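Local coordinates for 39 kDa initiator binding protein (Trichomonas vaginalis, PDB 1Q87) that binds the initiator (Inr) element of core promoters, and is represented here by its C-domain alone, at residues 34-39 against 97-102; 51-56 against 90-95; 115-120 against 192-197; 168-173 against 183-188. All coordinates share one frame; numbering follows the deposited sequence.

Contact 1 (34-39 against 97-102); sequences TFRAKV and DLYKFL
F35 and Y99 form an edge-to-face (T-shaped) aromatic pair. F35 gives the edge and Y99 the face. The ring centroids are 4.8 Å apart and the planes stand at 74°. The leading atom is F35 CE1, which lies 3.3 Å from Y99 CE1. It sits above the Y99 plane, displaced toward the rim. A chi1 of -174° sets Y99 CG anti to the backbone N; the ring beyond it meets F35 and V39 of helix 29-47.

V39 touches both rings. Its CG2 meets Y99 CD1 at 3.7 Å, and the two side chains cross at about a right angle. The same methyl packs over a face of the F35 ring within its own helix. The other methyl, CG1, rests against the Y99 backbone, 3.8 Å from Y99 CA. The F35 edge has further neighbours. L102 CB approaches F35 CE2 at 4.0 Å near the ring plane, and Y99 O lies in that plane, 3.7 Å from F35 CZ.

R36 lies at the margin, and Y99 OH lies over a face of its guanidinium. However, Y99 OH is hydrogen-bonded to I24 N, and R36 NE pairs with E33 in a salt bridge.

The two helix segments approach to 10.1 Å between axes, with their directions 123° apart. This is plain core packing of helix 29-47 against helix 95-105. Beyond it, L98 and L102 also touch I42 on helix 29-47 and F67 on helix 56-67. F35 reaches P173 in a loop, and F101 faces helix 74-84.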
# COMPACT_ATOMS: atom_id res chain seq x y z
N THR A 34 12.93 12.52 -0.13
CA THR A 34 12.94 12.04 -1.49
C THR A 34 11.50 11.66 -1.86
O THR A 34 10.98 12.06 -2.92
CB THR A 34 13.80 10.80 -1.63
OG1 THR A 34 15.16 11.13 -1.37
CG2 THR A 34 13.63 10.21 -3.05
N PHE A 35 10.85 10.89 -0.99
CA PHE A 35 9.51 10.46 -1.30
C PHE A 35 8.53 11.63 -1.38
O PHE A 35 7.58 11.61 -2.18
CB PHE A 35 9.02 9.45 -0.26
CG PHE A 35 7.58 9.13 -0.40
CD1 PHE A 35 6.65 9.69 0.46
CD2 PHE A 35 7.12 8.30 -1.45
CE1 PHE A 35 5.28 9.44 0.29
CE2 PHE A 35 5.80 8.06 -1.62
CZ PHE A 35 4.87 8.62 -0.75
N ARG A 36 8.77 12.63 -0.55
CA ARG A 36 7.90 13.80 -0.52
C ARG A 36 8.07 14.58 -1.83
O ARG A 36 7.10 15.09 -2.40
CB ARG A 36 8.27 14.67 0.66
CG ARG A 36 7.16 15.60 1.11
CD ARG A 36 7.65 16.49 2.25
NE ARG A 36 8.15 15.76 3.42
CZ ARG A 36 7.41 15.35 4.45
NH1 ARG A 36 6.10 15.59 4.49
NH2 ARG A 36 7.98 14.71 5.46
N ALA A 37 9.32 14.66 -2.29
CA ALA A 37 9.63 15.35 -3.52
C ALA A 37 8.91 14.63 -4.67
O ALA A 37 8.38 15.30 -5.56
CB ALA A 37 11.12 15.35 -3.77
N LYS A 38 8.88 13.30 -4.64
CA LYS A 38 8.18 12.57 -5.69
C LYS A 38 6.70 12.86 -5.70
O LYS A 38 6.11 13.04 -6.75
CB LYS A 38 8.37 11.06 -5.58
CG LYS A 38 9.35 10.49 -6.54
CD LYS A 38 9.00 10.71 -7.99
CE LYS A 38 10.26 10.52 -8.84
NZ LYS A 38 9.96 10.37 -10.29
N VAL A 39 6.08 12.84 -4.52
CA VAL A 39 4.66 13.09 -4.43
C VAL A 39 4.34 14.45 -5.07
O VAL A 39 3.37 14.56 -5.83
CB VAL A 39 4.16 13.07 -2.96
CG1 VAL A 39 2.64 13.37 -2.93
CG2 VAL A 39 4.44 11.67 -2.29
N ASP A 97 -3.83 13.06 -0.33
CA ASP A 97 -4.46 11.79 -0.76
C ASP A 97 -3.49 11.01 -1.67
O ASP A 97 -3.36 9.78 -1.55
CB ASP A 97 -5.77 12.06 -1.48
CG ASP A 97 -6.79 12.75 -0.58
OD1 ASP A 97 -7.18 12.14 0.44
OD2 ASP A 97 -7.20 13.90 -0.86
N LEU A 98 -2.80 11.72 -2.57
CA LEU A 98 -1.84 11.09 -3.46
C LEU A 98 -0.71 10.55 -2.57
O LEU A 98 -0.23 9.43 -2.78
CB LEU A 98 -1.26 12.09 -4.46
CG LEU A 98 -1.02 11.80 -5.97
CD1 LEU A 98 0.33 12.32 -6.38
CD2 LEU A 98 -1.10 10.35 -6.30
N TYR A 99 -0.26 11.35 -1.60
CA TYR A 99 0.81 10.94 -0.67
C TYR A 99 0.44 9.59 -0.00
O TYR A 99 1.23 8.65 0.04
CB TYR A 99 1.00 11.99 0.41
CG TYR A 99 2.17 11.72 1.34
CD1 TYR A 99 3.38 12.38 1.14
CD2 TYR A 99 2.06 10.84 2.43
CE1 TYR A 99 4.47 12.18 1.99
CE2 TYR A 99 3.19 10.63 3.32
CZ TYR A 99 4.37 11.32 3.08
OH TYR A 99 5.48 11.22 3.89
N LYS A 100 -0.78 9.51 0.49
CA LYS A 100 -1.27 8.31 1.13
C LYS A 100 -1.23 7.12 0.15
O LYS A 100 -0.73 6.04 0.49
CB LYS A 100 -2.71 8.56 1.59
CG LYS A 100 -3.35 7.40 2.30
CD LYS A 100 -4.24 7.89 3.47
CE LYS A 100 -5.66 8.22 3.03
NZ LYS A 100 -6.63 8.25 4.17
N PHE A 101 -1.74 7.36 -1.06
CA PHE A 101 -1.86 6.32 -2.08
C PHE A 101 -0.51 5.79 -2.55
O PHE A 101 -0.32 4.59 -2.67
CB PHE A 101 -2.66 6.84 -3.27
CG PHE A 101 -2.94 5.81 -4.30
CD1 PHE A 101 -3.80 4.76 -4.03
CD2 PHE A 101 -2.33 5.88 -5.55
CE1 PHE A 101 -4.04 3.78 -4.97
CE2 PHE A 101 -2.57 4.90 -6.50
CZ PHE A 101 -3.42 3.85 -6.21
N LEU A 102 0.41 6.69 -2.80
CA LEU A 102 1.75 6.30 -3.23
C LEU A 102 2.52 5.66 -2.04
O LEU A 102 3.39 4.78 -2.23
CB LEU A 102 2.49 7.55 -3.78
CG LEU A 102 2.07 8.02 -5.21
CD1 LEU A 102 2.55 9.43 -5.48
CD2 LEU A 102 2.66 7.07 -6.28

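Contact 2 (51-56 against 90-95); sequences DGTVMR and EQTKSK
V54 and K93 are joined by two backbone hydrogen bonds. V54 N donates to K93 O at 3.1 Å, and K93 N donates to V54 O at 3.0 Å. The N-H and C=O of both residues are thereby satisfied; this is an antiparallel hydrogen-bonded pair. A third bond follows where strand 53-55 gives way to helix 56-67: R56 N gives its hydrogen to Q91 O at 2.8 Å. That donor stands above the carbonyl plane, 45° out of it. T53 CA adds a CA-H...O contact to K93 O.

The long chains of R56 and K93 lie side by side and point the same way. R56 NE comes within 3.7 Å of K93 CE. Their like charges are close, and they share M85 O as an acceptor, met by K93 NZ and R56 NH2. K93 NZ also makes a salt bridge to E90 OE1 at 3.2 Å, and R56 NH2 also bonds to S82 O. At the other end, D51 OD2 and K95 NZ make a long salt bridge of 3.7 Å.

The two-stranded sheet thus depends mainly on backbone bonds. Carbonyl oxygens and the E90 carboxylate probably offset the repulsion between the two cations.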
# COMPACT_ATOMS: atom_id res chain seq x y z
N ASP A 51 -0.61 22.60 -5.24
CA ASP A 51 -1.38 22.15 -4.09
C ASP A 51 -2.84 22.20 -4.44
O ASP A 51 -3.24 21.77 -5.53
CB ASP A 51 -1.09 23.03 -2.87
CG ASP A 51 -2.00 22.71 -1.69
OD1 ASP A 51 -2.91 23.53 -1.43
OD2 ASP A 51 -1.81 21.65 -1.03
N GLY A 52 -3.64 22.71 -3.50
CA GLY A 52 -5.06 22.84 -3.72
C GLY A 52 -5.74 21.50 -3.73
O GLY A 52 -5.24 20.56 -3.13
N THR A 53 -6.88 21.41 -4.41
CA THR A 53 -7.64 20.18 -4.47
C THR A 53 -8.20 20.09 -5.87
O THR A 53 -8.12 21.05 -6.62
CB THR A 53 -8.83 20.21 -3.49
OG1 THR A 53 -9.85 21.06 -4.04
CG2 THR A 53 -8.42 20.74 -2.08
N VAL A 54 -8.76 18.94 -6.21
CA VAL A 54 -9.38 18.73 -7.52
C VAL A 54 -10.57 17.78 -7.33
O VAL A 54 -10.63 17.06 -6.33
CB VAL A 54 -8.39 18.10 -8.55
CG1 VAL A 54 -7.22 19.02 -8.75
CG2 VAL A 54 -7.87 16.72 -8.05
N MET A 55 -11.52 17.79 -8.25
CA MET A 55 -12.67 16.91 -8.11
C MET A 55 -12.15 15.48 -8.05
O MET A 55 -11.14 15.16 -8.68
CB MET A 55 -13.64 17.04 -9.30
CG MET A 55 -14.46 18.34 -9.33
SD MET A 55 -15.38 18.61 -7.81
CE MET A 55 -14.18 19.57 -6.89
N ARG A 56 -12.86 14.64 -7.30
CA ARG A 56 -12.47 13.26 -7.11
C ARG A 56 -12.21 12.52 -8.41
O ARG A 56 -11.17 11.89 -8.58
CB ARG A 56 -13.52 12.52 -6.30
CG ARG A 56 -13.03 11.17 -5.82
CD ARG A 56 -14.12 10.43 -5.14
NE ARG A 56 -13.58 9.27 -4.43
CZ ARG A 56 -13.61 8.04 -4.90
NH1 ARG A 56 -14.15 7.81 -6.08
NH2 ARG A 56 -13.08 7.04 -4.18
N GLU A 90 -16.68 11.29 -0.50
CA GLU A 90 -15.98 12.57 -0.68
C GLU A 90 -15.87 12.97 -2.17
O GLU A 90 -15.59 12.15 -3.04
CB GLU A 90 -14.60 12.49 -0.05
CG GLU A 90 -13.71 13.65 -0.40
CD GLU A 90 -12.43 13.64 0.41
OE1 GLU A 90 -11.68 12.64 0.34
OE2 GLU A 90 -12.19 14.65 1.12
N GLN A 91 -16.06 14.25 -2.43
CA GLN A 91 -16.06 14.80 -3.77
C GLN A 91 -14.76 15.35 -4.29
O GLN A 91 -14.67 15.70 -5.48
CB GLN A 91 -17.09 15.92 -3.86
CG GLN A 91 -18.50 15.53 -3.45
CD GLN A 91 -19.52 16.57 -3.86
OE1 GLN A 91 -19.67 16.87 -5.05
NE2 GLN A 91 -20.23 17.12 -2.88
N THR A 92 -13.76 15.48 -3.43
CA THR A 92 -12.49 16.03 -3.90
C THR A 92 -11.30 15.39 -3.23
O THR A 92 -11.45 14.74 -2.21
CB THR A 92 -12.42 17.58 -3.71
OG1 THR A 92 -12.03 17.92 -2.37
CG2 THR A 92 -13.78 18.19 -4.02
N LYS A 93 -10.12 15.57 -3.83
CA LYS A 93 -8.89 14.99 -3.31
C LYS A 93 -7.79 15.99 -3.29
O LYS A 93 -7.86 17.00 -4.00
CB LYS A 93 -8.48 13.76 -4.17
CG LYS A 93 -8.85 12.37 -3.55
CD LYS A 93 -10.28 12.25 -3.02
CE LYS A 93 -10.73 10.81 -2.74
NZ LYS A 93 -10.44 10.24 -1.35
N SER A 94 -6.77 15.74 -2.47
CA SER A 94 -5.67 16.67 -2.38
C SER A 94 -4.34 15.94 -2.45
O SER A 94 -4.30 14.71 -2.56
CB SER A 94 -5.76 17.51 -1.10
OG SER A 94 -5.22 16.83 0.03
N LYS A 95 -3.25 16.70 -2.37
CA LYS A 95 -1.94 16.11 -2.46
C LYS A 95 -1.84 15.03 -1.38
O LYS A 95 -1.42 13.93 -1.66
CB LYS A 95 -0.83 17.17 -2.26
CG LYS A 95 0.49 16.80 -2.97
CD LYS A 95 1.76 17.57 -2.53
CE LYS A 95 1.51 19.04 -2.23
NZ LYS A 95 1.02 19.21 -0.82

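Contact 3 (115-120 against 192-197); sequences IASLLL and SWDKYF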
# COMPACT_ATOMS: atom_id res chain seq x y z
N ILE A 115 -0.37 -3.59 -5.69
CA ILE A 115 -1.79 -3.69 -5.38
C ILE A 115 -2.30 -5.09 -5.60
O ILE A 115 -2.88 -5.68 -4.68
CB ILE A 115 -2.66 -2.67 -6.20
CG1 ILE A 115 -2.42 -1.23 -5.70
CG2 ILE A 115 -4.14 -3.06 -6.10
CD1 ILE A 115 -3.14 -0.17 -6.51
N ALA A 116 -2.12 -5.61 -6.81
CA ALA A 116 -2.57 -6.97 -7.12
C ALA A 116 -1.97 -7.95 -6.11
O ALA A 116 -2.68 -8.78 -5.54
CB ALA A 116 -2.13 -7.37 -8.54
N SER A 117 -0.67 -7.84 -5.87
CA SER A 117 -0.03 -8.74 -4.93
C SER A 117 -0.73 -8.78 -3.57
O SER A 117 -1.23 -9.84 -3.16
CB SER A 117 1.43 -8.36 -4.74
OG SER A 117 2.00 -9.11 -3.68
N LEU A 118 -0.81 -7.63 -2.90
CA LEU A 118 -1.43 -7.56 -1.59
C LEU A 118 -2.88 -7.94 -1.65
O LEU A 118 -3.37 -8.75 -0.86
CB LEU A 118 -1.32 -6.14 -1.00
CG LEU A 118 -1.39 -5.87 0.53
CD1 LEU A 118 -2.44 -4.84 0.84
CD2 LEU A 118 -1.71 -7.13 1.29
N LEU A 119 -3.58 -7.33 -2.59
CA LEU A 119 -4.99 -7.57 -2.74
C LEU A 119 -5.35 -9.05 -2.94
O LEU A 119 -6.41 -9.51 -2.50
CB LEU A 119 -5.49 -6.76 -3.90
CG LEU A 119 -6.84 -6.10 -3.70
CD1 LEU A 119 -6.94 -5.59 -2.27
CD2 LEU A 119 -6.96 -4.93 -4.71
N LEU A 120 -4.47 -9.80 -3.60
CA LEU A 120 -4.76 -11.19 -3.88
C LEU A 120 -4.69 -12.03 -2.61
O LEU A 120 -5.48 -12.97 -2.44
CB LEU A 120 -3.79 -11.72 -4.95
CG LEU A 120 -4.25 -12.95 -5.73
CD1 LEU A 120 -3.68 -14.21 -5.11
CD2 LEU A 120 -5.80 -12.98 -5.80
N SER A 192 8.41 -9.60 -1.24
CA SER A 192 7.10 -9.18 -1.71
C SER A 192 6.08 -9.42 -0.62
O SER A 192 6.38 -10.03 0.41
CB SER A 192 6.72 -10.04 -2.88
OG SER A 192 6.19 -11.27 -2.38
N TRP A 193 4.85 -8.99 -0.85
CA TRP A 193 3.83 -9.24 0.15
C TRP A 193 3.65 -10.74 0.35
O TRP A 193 3.55 -11.20 1.49
CB TRP A 193 2.48 -8.63 -0.24
CG TRP A 193 2.40 -7.14 -0.09
CD1 TRP A 193 2.33 -6.23 -1.09
CD2 TRP A 193 2.30 -6.40 1.14
NE1 TRP A 193 2.17 -4.98 -0.58
CE2 TRP A 193 2.15 -5.04 0.79
CE3 TRP A 193 2.32 -6.75 2.50
CZ2 TRP A 193 2.02 -4.02 1.75
CZ3 TRP A 193 2.20 -5.74 3.45
CH2 TRP A 193 2.05 -4.39 3.07
N ASP A 194 3.58 -11.50 -0.75
CA ASP A 194 3.38 -12.96 -0.73
C ASP A 194 4.42 -13.67 0.15
O ASP A 194 4.09 -14.53 0.97
CB ASP A 194 3.45 -13.50 -2.16
CG ASP A 194 2.56 -12.71 -3.14
OD1 ASP A 194 1.35 -13.05 -3.26
OD2 ASP A 194 3.08 -11.75 -3.78
N LYS A 195 5.68 -13.30 -0.05
CA LYS A 195 6.81 -13.83 0.71
C LYS A 195 6.63 -13.52 2.20
O LYS A 195 6.81 -14.40 3.07
CB LYS A 195 8.10 -13.15 0.22
CG LYS A 195 9.34 -14.02 0.20
CD LYS A 195 9.72 -14.53 1.58
CE LYS A 195 10.88 -15.53 1.50
NZ LYS A 195 12.11 -14.94 0.87
N TYR A 196 6.31 -12.27 2.49
CA TYR A 196 6.14 -11.83 3.86
C TYR A 196 5.02 -12.55 4.57
O TYR A 196 5.17 -12.91 5.74
CB TYR A 196 5.90 -10.32 3.92
CG TYR A 196 5.48 -9.87 5.30
CD1 TYR A 196 4.13 -9.82 5.65
CD2 TYR A 196 6.43 -9.57 6.28
CE1 TYR A 196 3.73 -9.49 6.93
CE2 TYR A 196 6.04 -9.23 7.59
CZ TYR A 196 4.68 -9.20 7.90
OH TYR A 196 4.26 -8.90 9.17
N PHE A 197 3.90 -12.77 3.89
CA PHE A 197 2.80 -13.48 4.53
C PHE A 197 3.05 -14.98 4.54
O PHE A 197 2.27 -15.76 5.11
CB PHE A 197 1.49 -13.18 3.84
CG PHE A 197 0.82 -11.95 4.36
CD1 PHE A 197 0.08 -11.99 5.53
CD2 PHE A 197 0.94 -10.75 3.68
CE1 PHE A 197 -0.52 -10.86 6.03
CE2 PHE A 197 0.35 -9.61 4.16
CZ PHE A 197 -0.39 -9.66 5.35
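L118 lies over one face of the W193 indole. A chi1 of -156° sets L118 CG anti to the backbone N, and this carbon stands 3.7 Å from the centroid of the W193 five-membered ring and 12° off the ring normal, a CH-pi contact. L118 CB also reaches the pyrrole side, 3.7 Å from W193 NE1. L118 CD2 makes a looser apolar contact with F197 CE2 at 4.3 Å.

These apolar groups join helix 111-123 to helix 193-199, whose segments run 31° apart in direction. The second helix follows the last strand of the five-stranded antiparallel sheet. I169 of strand 165-171 meets the rim of the indole, while L118 covers one face; Y196 also rests on I169. I115, which points away from 192-197, packs on F101 and F105 of helix 95-105, and L118 also touches F105.

The polar part is a hydrogen bond from S117 OG to D194 OD2, 2.9 Å long. The hydroxyl comes from above the carboxylate plane. S117 OG also lies in the plane of the indole at its edge, 3.5 Å from W193 CB.

The helix cap is linked to this bond. S192 is the N-cap residue; its OG accepts a nearly straight bond from K195 N at 3.1 Å and donates weakly to the same D194 OD2.

Contact 4 (168-173 against 183-188); sequences KIWNKP and MDENGE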
# COMPACT_ATOMS: atom_id res chain seq x y z
N LYS A 168 2.88 -4.92 12.63
CA LYS A 168 3.10 -3.85 11.67
C LYS A 168 4.12 -4.18 10.59
O LYS A 168 5.15 -4.78 10.87
CB LYS A 168 3.51 -2.58 12.40
CG LYS A 168 2.33 -1.90 13.12
CD LYS A 168 2.76 -0.60 13.77
CE LYS A 168 1.68 -0.05 14.69
NZ LYS A 168 2.18 1.13 15.45
N ILE A 169 3.84 -3.79 9.34
CA ILE A 169 4.78 -4.05 8.25
C ILE A 169 4.75 -2.88 7.26
O ILE A 169 3.68 -2.43 6.85
CB ILE A 169 4.45 -5.40 7.58
CG1 ILE A 169 5.44 -5.67 6.46
CG2 ILE A 169 3.00 -5.46 7.21
CD1 ILE A 169 6.88 -5.76 6.96
N TRP A 170 5.93 -2.39 6.89
CA TRP A 170 6.02 -1.20 6.03
C TRP A 170 6.35 -1.33 4.56
O TRP A 170 7.36 -1.97 4.18
CB TRP A 170 7.03 -0.20 6.63
CG TRP A 170 6.61 0.39 7.97
CD1 TRP A 170 6.11 1.63 8.19
CD2 TRP A 170 6.65 -0.26 9.26
NE1 TRP A 170 5.84 1.81 9.52
CE2 TRP A 170 6.17 0.67 10.21
CE3 TRP A 170 7.06 -1.52 9.71
CZ2 TRP A 170 6.09 0.37 11.58
CZ3 TRP A 170 6.98 -1.81 11.06
CH2 TRP A 170 6.50 -0.87 11.98
N ASN A 171 5.51 -0.71 3.73
CA ASN A 171 5.79 -0.71 2.32
C ASN A 171 6.86 0.34 2.19
O ASN A 171 6.77 1.38 2.84
CB ASN A 171 4.59 -0.27 1.49
CG ASN A 171 4.96 -0.07 0.02
OD1 ASN A 171 5.45 -1.00 -0.63
ND2 ASN A 171 4.72 1.13 -0.51
N LYS A 172 7.90 0.05 1.40
CA LYS A 172 8.96 1.03 1.14
C LYS A 172 8.54 1.70 -0.19
O LYS A 172 8.74 1.15 -1.27
CB LYS A 172 10.29 0.31 0.98
CG LYS A 172 10.65 -0.61 2.13
CD LYS A 172 11.12 0.18 3.33
CE LYS A 172 12.54 0.73 3.13
NZ LYS A 172 12.94 1.68 4.23
N PRO A 173 7.96 2.91 -0.13
CA PRO A 173 7.51 3.62 -1.33
C PRO A 173 8.52 3.98 -2.41
O PRO A 173 8.12 4.39 -3.47
CB PRO A 173 6.79 4.88 -0.78
CG PRO A 173 6.93 4.79 0.73
CD PRO A 173 8.03 3.80 1.03
N MET A 183 9.65 -3.91 4.80
CA MET A 183 10.61 -3.91 5.91
C MET A 183 9.83 -3.81 7.21
O MET A 183 8.79 -3.11 7.27
CB MET A 183 11.59 -2.73 5.81
CG MET A 183 12.62 -2.74 6.92
SD MET A 183 14.13 -1.73 6.61
CE MET A 183 13.43 -0.21 6.40
N ASP A 184 10.33 -4.51 8.24
CA ASP A 184 9.67 -4.55 9.54
C ASP A 184 10.37 -3.66 10.54
O ASP A 184 11.31 -2.93 10.19
CB ASP A 184 9.53 -6.01 10.05
CG ASP A 184 10.89 -6.69 10.41
OD1 ASP A 184 10.89 -7.94 10.53
OD2 ASP A 184 11.94 -6.03 10.58
N GLU A 185 9.91 -3.73 11.80
CA GLU A 185 10.46 -2.91 12.87
C GLU A 185 11.90 -3.22 13.19
O GLU A 185 12.57 -2.39 13.79
CB GLU A 185 9.64 -3.02 14.16
CG GLU A 185 9.74 -4.33 14.86
CD GLU A 185 8.77 -5.36 14.31
OE1 GLU A 185 8.18 -6.09 15.14
OE2 GLU A 185 8.61 -5.44 13.07
N ASN A 186 12.38 -4.39 12.78
CA ASN A 186 13.77 -4.74 13.04
C ASN A 186 14.66 -4.35 11.87
O ASN A 186 15.89 -4.38 11.99
CB ASN A 186 13.92 -6.24 13.29
CG ASN A 186 12.88 -6.76 14.27
OD1 ASN A 186 12.19 -7.76 14.01
ND2 ASN A 186 12.74 -6.08 15.40
N GLY A 187 14.06 -3.99 10.74
CA GLY A 187 14.87 -3.63 9.59
C GLY A 187 15.11 -4.82 8.68
O GLY A 187 16.05 -4.80 7.88
N GLU A 188 14.28 -5.85 8.83
CA GLU A 188 14.33 -7.07 8.02
C GLU A 188 13.45 -6.88 6.78
O GLU A 188 12.22 -6.76 6.89
CB GLU A 188 13.82 -8.31 8.81
CG GLU A 188 14.17 -9.68 8.13
CD GLU A 188 13.62 -10.93 8.87
OE1 GLU A 188 13.91 -11.11 10.08
OE2 GLU A 188 12.91 -11.76 8.25
O HOH W 1 6.37 -6.78 12.26
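I169 reaches the M183 carbonyl through two torsions. CG1 is anti to the backbone N (chi1 -179°), and chi2 of 61° places CD1 3.3 Å from M183 O. W170 CG is anti to its carbonyl carbon (chi1 -66°). At the edge of the indole, W170 CE3 lies 3.4 Å from M183 O. Further along, W170 CZ3 lies 3.6 Å from E185 N. K172 bends at chi2 and chi3 and crosses M183 obliquely, with K172 CD 3.9 Å from M183 CB. The closer approach of the two chain ends is too short to be relied on.

Within the two segments one antiparallel hydrogen-bonded pair forms, W170 with M183; K172 with Y181 continues the pairing. W170 N donates to M183 O at 3.0 Å, and M183 N donates to W170 O. Beyond M183 a type I turn from D184 to G187 links strand 182-183 to strand 189-190 as a beta hairpin of the five-stranded sheet. G187 N bonds to D184 O. D184 OD2 accepts from N186 N at 2.8 Å, an Asx turn, and from E188 N at 2.9 Å. The two donors come from opposite faces of the carboxylate. D184 OD1 is taken by Y190 OH. At G187 a CB would press on the N186 carbonyl O, which calls for glycine.

One water donates to both K168 O and E185 OE2, bridging the segments. W170 NE1 is bonded to E154.

The D184 carboxylate, with the backbone bonds, probably helps fix the turn. Two N-H donors on OD2 are consistent with a carboxylate and would favour the charged form.

How the contacts relate
Contacts 1 and 3 are buried, contact 4 is partly so, and contact 2 lies at the surface. Contacts 1 and 2 share the helical part: helix 29-47 leads to strand 53-55 and strand 92-94 to helix 95-105, and V39 CG1 touches K95 CG at 4.1 Å. Contact 4 lies in the five-stranded sheet, and the 193-199 helix of contact 3 packs on it, where I169 meets W193 and Y196. P173 of contact 4 packs on F35, and I115 of contact 3 on F101, so both reach contact 1. Contact 1 is aromatic and aliphatic packing. Contact 3 adds one side-chain bond. Contacts 2 and 4 depend on backbone pairing, with charged groups at their margins. Contact 2 lies about 29 Å between centres from both 3 and 4.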